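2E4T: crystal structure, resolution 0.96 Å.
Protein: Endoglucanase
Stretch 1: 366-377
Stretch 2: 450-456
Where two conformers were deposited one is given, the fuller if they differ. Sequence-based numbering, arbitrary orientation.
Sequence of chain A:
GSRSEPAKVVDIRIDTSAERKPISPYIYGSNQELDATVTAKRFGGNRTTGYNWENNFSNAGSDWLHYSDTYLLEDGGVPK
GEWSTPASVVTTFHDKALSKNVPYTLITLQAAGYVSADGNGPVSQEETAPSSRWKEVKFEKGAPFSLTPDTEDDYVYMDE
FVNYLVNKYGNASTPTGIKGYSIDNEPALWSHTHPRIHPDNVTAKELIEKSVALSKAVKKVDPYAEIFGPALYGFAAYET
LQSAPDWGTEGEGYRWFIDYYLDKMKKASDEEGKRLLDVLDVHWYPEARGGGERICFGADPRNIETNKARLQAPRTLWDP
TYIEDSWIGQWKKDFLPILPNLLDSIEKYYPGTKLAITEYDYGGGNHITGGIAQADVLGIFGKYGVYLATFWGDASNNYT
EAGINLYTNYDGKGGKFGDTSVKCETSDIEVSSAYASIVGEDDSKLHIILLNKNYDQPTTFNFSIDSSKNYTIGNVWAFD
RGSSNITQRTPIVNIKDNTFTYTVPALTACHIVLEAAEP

Stretch 1 (366-377) NHITGGIAQADV
Stretch 2, residues 450-456: LLNKNYD

A helix, 368-377, packs on the end of a strand, 450-452, and on the loop that follows it. The axes approach to 9.3 Å and the N-to-C directions differ by 143°, so the two run roughly antiparallel. The register is set by Ile372 and Leu451, whose CA atoms lie 6.7 Å apart. Helical phi/psi values stay near -63/-41, while Leu451 is extended at -115/123; Lys453, at -87/-3, leaves the strand.

The heart of the contact is apolar. Leu451 (chi1 m, chi2 t) points toward the helix and spreads its branched end over one turn: CD2 lies 3.9 Å from Ala375 CB, and CD1 lies 3.7 Å from both Ile372 O and Asp376 CB. Ala375 is small enough to let the leucine come close. Ile372 (m, t) also faces the strand, its CG2 4.2 Å from both Leu451 CB and Lys453 CG, its CD1 3.8 Å from Asn452 O. Lys453 (m, t, m, t) contributes aliphatic length here, while its NZ is bonded elsewhere in the structure.

Polar order is local to each stretch. His367 (t, chi2 -99°) caps the helix: its ND1 accepts from Thr369 N at 3.1 Å and lies 2.9 Å from Thr369 OG1 in a second hydrogen bond. Within the helix, Asp376 N donates to Ile372 O at 2.9 Å. In the other stretch, Asn454 N donates to Asn452 OD1 at 3.2 Å, bracing the turn; the Asn452 CA-to-CB bond points away from the helix.

No direct hydrogen bond crosses the contact, but one water does the joining, 3.2 Å from His367 NE2 and 2.7 Å from Tyr455 OH. Tyr455 (chi1 -147°, chi2 94°) starts sideways, yet its long side chain brings OH to the edge of the His367 ring, 3.5 Å from His367 CE1, and Tyr455 CE1 lies 4.0 Å from Thr369 CG2.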

# COMPACT_ATOMS: atom_id res chain seq x y z
N ASN A 366 -16.36 0.81 -8.47
CA ASN A 366 -17.15 1.42 -9.55
C ASN A 366 -18.41 2.12 -9.01
O ASN A 366 -19.33 2.45 -9.78
CB ASN A 366 -17.51 0.39 -10.62
CG ASN A 366 -18.40 -0.70 -10.06
OD1 ASN A 366 -18.58 -0.83 -8.86
ND2 ASN A 366 -19.04 -1.44 -10.94
N HIS A 367 -18.40 2.45 -7.71
CA HIS A 367 -19.52 3.10 -7.04
C HIS A 367 -19.01 4.33 -6.31
O HIS A 367 -17.88 4.35 -5.79
CB HIS A 367 -20.15 2.12 -6.00
CG HIS A 367 -21.45 2.57 -5.42
ND1 HIS A 367 -21.56 3.18 -4.17
CD2 HIS A 367 -22.69 2.45 -5.94
CE1 HIS A 367 -22.85 3.44 -3.99
NE2 HIS A 367 -23.56 3.00 -5.03
N ILE A 368 -19.88 5.33 -6.15
CA ILE A 368 -19.47 6.55 -5.46
C ILE A 368 -18.89 6.22 -4.07
O ILE A 368 -17.91 6.90 -3.65
CB ILE A 368 -20.65 7.55 -5.33
CG1 ILE A 368 -20.22 8.87 -4.69
CG2 ILE A 368 -21.84 6.96 -4.56
CD1 ILE A 368 -19.06 9.59 -5.35
N THR A 369 -19.44 5.25 -3.35
CA THR A 369 -18.92 4.98 -2.00
C THR A 369 -17.51 4.39 -2.03
O THR A 369 -16.75 4.59 -1.05
CB THR A 369 -19.88 4.13 -1.18
OG1 THR A 369 -20.05 2.81 -1.78
CG2 THR A 369 -21.18 4.81 -0.93
N GLY A 370 -17.13 3.68 -3.09
CA GLY A 370 -15.75 3.26 -3.21
C GLY A 370 -14.82 4.42 -3.43
O GLY A 370 -13.66 4.43 -2.96
N GLY A 371 -15.28 5.46 -4.15
CA GLY A 371 -14.46 6.66 -4.35
C GLY A 371 -14.33 7.51 -3.10
O GLY A 371 -13.23 8.01 -2.79
N ILE A 372 -15.43 7.70 -2.38
CA ILE A 372 -15.38 8.45 -1.14
C ILE A 372 -14.53 7.70 -0.11
O ILE A 372 -13.66 8.31 0.55
CB ILE A 372 -16.79 8.78 -0.62
CG1 ILE A 372 -17.50 9.72 -1.62
CG2 ILE A 372 -16.68 9.40 0.77
CD1 ILE A 372 -18.96 9.99 -1.28
N ALA A 373 -14.74 6.39 0.04
CA ALA A 373 -13.91 5.63 0.98
C ALA A 373 -12.43 5.72 0.59
O ALA A 373 -11.57 5.88 1.46
CB ALA A 373 -14.37 4.18 1.08
N GLN A 374 -12.13 5.60 -0.72
CA GLN A 374 -10.73 5.70 -1.16
C GLN A 374 -10.14 7.05 -0.77
O GLN A 374 -9.01 7.15 -0.26
CB GLN A 374 -10.66 5.49 -2.67
CG GLN A 374 -9.23 5.63 -3.21
CD GLN A 374 -8.32 4.52 -2.74
OE1 GLN A 374 -8.76 3.46 -2.27
NE2 GLN A 374 -7.01 4.74 -2.88
N ALA A 375 -10.88 8.15 -1.06
CA ALA A 375 -10.37 9.48 -0.70
C ALA A 375 -10.18 9.59 0.80
O ALA A 375 -9.23 10.26 1.29
CB ALA A 375 -11.31 10.56 -1.24
N ASP A 376 -11.08 8.98 1.59
CA ASP A 376 -10.98 9.06 3.05
C ASP A 376 -9.70 8.33 3.49
O ASP A 376 -8.90 8.86 4.31
CB ASP A 376 -12.23 8.42 3.66
CG ASP A 376 -12.54 8.88 5.06
OD1 ASP A 376 -12.18 10.04 5.41
OD2 ASP A 376 -13.10 8.04 5.83
N VAL A 377 -9.50 7.09 2.99
CA VAL A 377 -8.32 6.30 3.32
C VAL A 377 -7.05 7.06 2.99
O VAL A 377 -6.08 7.06 3.79
CB VAL A 377 -8.42 4.94 2.58
CG1 VAL A 377 -7.10 4.17 2.62
CG2 VAL A 377 -9.55 4.13 3.18
N LEU A 450 -12.75 17.50 1.24
CA LEU A 450 -13.99 17.57 2.00
C LEU A 450 -14.93 16.48 1.47
O LEU A 450 -15.27 16.50 0.28
CB LEU A 450 -14.64 18.96 1.83
CG LEU A 450 -15.98 19.12 2.52
CD1 LEU A 450 -15.89 19.02 4.03
CD2 LEU A 450 -16.54 20.51 2.11
N LEU A 451 -15.25 15.53 2.34
CA LEU A 451 -16.05 14.35 1.93
C LEU A 451 -17.39 14.41 2.66
O LEU A 451 -17.45 14.42 3.90
CB LEU A 451 -15.31 13.05 2.30
CG LEU A 451 -13.88 12.98 1.77
CD1 LEU A 451 -13.20 11.66 2.16
CD2 LEU A 451 -13.83 13.13 0.26
N ASN A 452 -18.47 14.41 1.86
CA ASN A 452 -19.82 14.33 2.43
C ASN A 452 -20.32 12.91 2.31
O ASN A 452 -20.62 12.44 1.18
CB ASN A 452 -20.76 15.29 1.75
CG ASN A 452 -22.10 15.34 2.47
OD1 ASN A 452 -22.18 14.96 3.63
ND2 ASN A 452 -23.14 15.85 1.79
N LYS A 453 -20.37 12.21 3.45
CA LYS A 453 -20.83 10.83 3.53
C LYS A 453 -22.35 10.73 3.71
O LYS A 453 -22.89 9.63 3.75
CB LYS A 453 -20.11 10.08 4.65
CG LYS A 453 -18.63 9.99 4.43
CD LYS A 453 -17.93 9.21 5.56
CE LYS A 453 -17.61 10.01 6.79
NZ LYS A 453 -17.27 9.15 8.00
N ASN A 454 -23.05 11.88 3.82
CA ASN A 454 -24.49 11.85 3.95
C ASN A 454 -25.06 11.17 2.70
O ASN A 454 -24.77 11.60 1.57
CB ASN A 454 -24.98 13.32 4.08
CG ASN A 454 -26.30 13.46 4.69
OD1 ASN A 454 -27.15 12.57 4.55
ND2 ASN A 454 -26.53 14.66 5.29
N TYR A 455 -25.89 10.14 2.90
CA TYR A 455 -26.31 9.33 1.76
C TYR A 455 -27.36 10.00 0.94
O TYR A 455 -27.39 9.83 -0.31
CB TYR A 455 -26.78 7.93 2.22
CG TYR A 455 -26.47 6.84 1.19
CD1 TYR A 455 -25.27 6.09 1.30
CD2 TYR A 455 -27.29 6.62 0.04
CE1 TYR A 455 -24.94 5.15 0.37
CE2 TYR A 455 -26.94 5.63 -0.90
CZ TYR A 455 -25.76 4.92 -0.72
OH TYR A 455 -25.36 4.01 -1.68
N ASP A 456 -28.24 10.72 1.63
CA ASP A 456 -29.42 11.18 0.86
C ASP A 456 -29.85 12.58 1.24
O ASP A 456 -31.00 12.91 1.01
CB ASP A 456 -30.60 10.24 1.02
CG ASP A 456 -30.74 9.85 2.41
OD1 ASP A 456 -30.56 10.79 3.22
OD2 ASP A 456 -30.89 8.64 2.70
O HOH W 1 -26.34 4.31 -4.18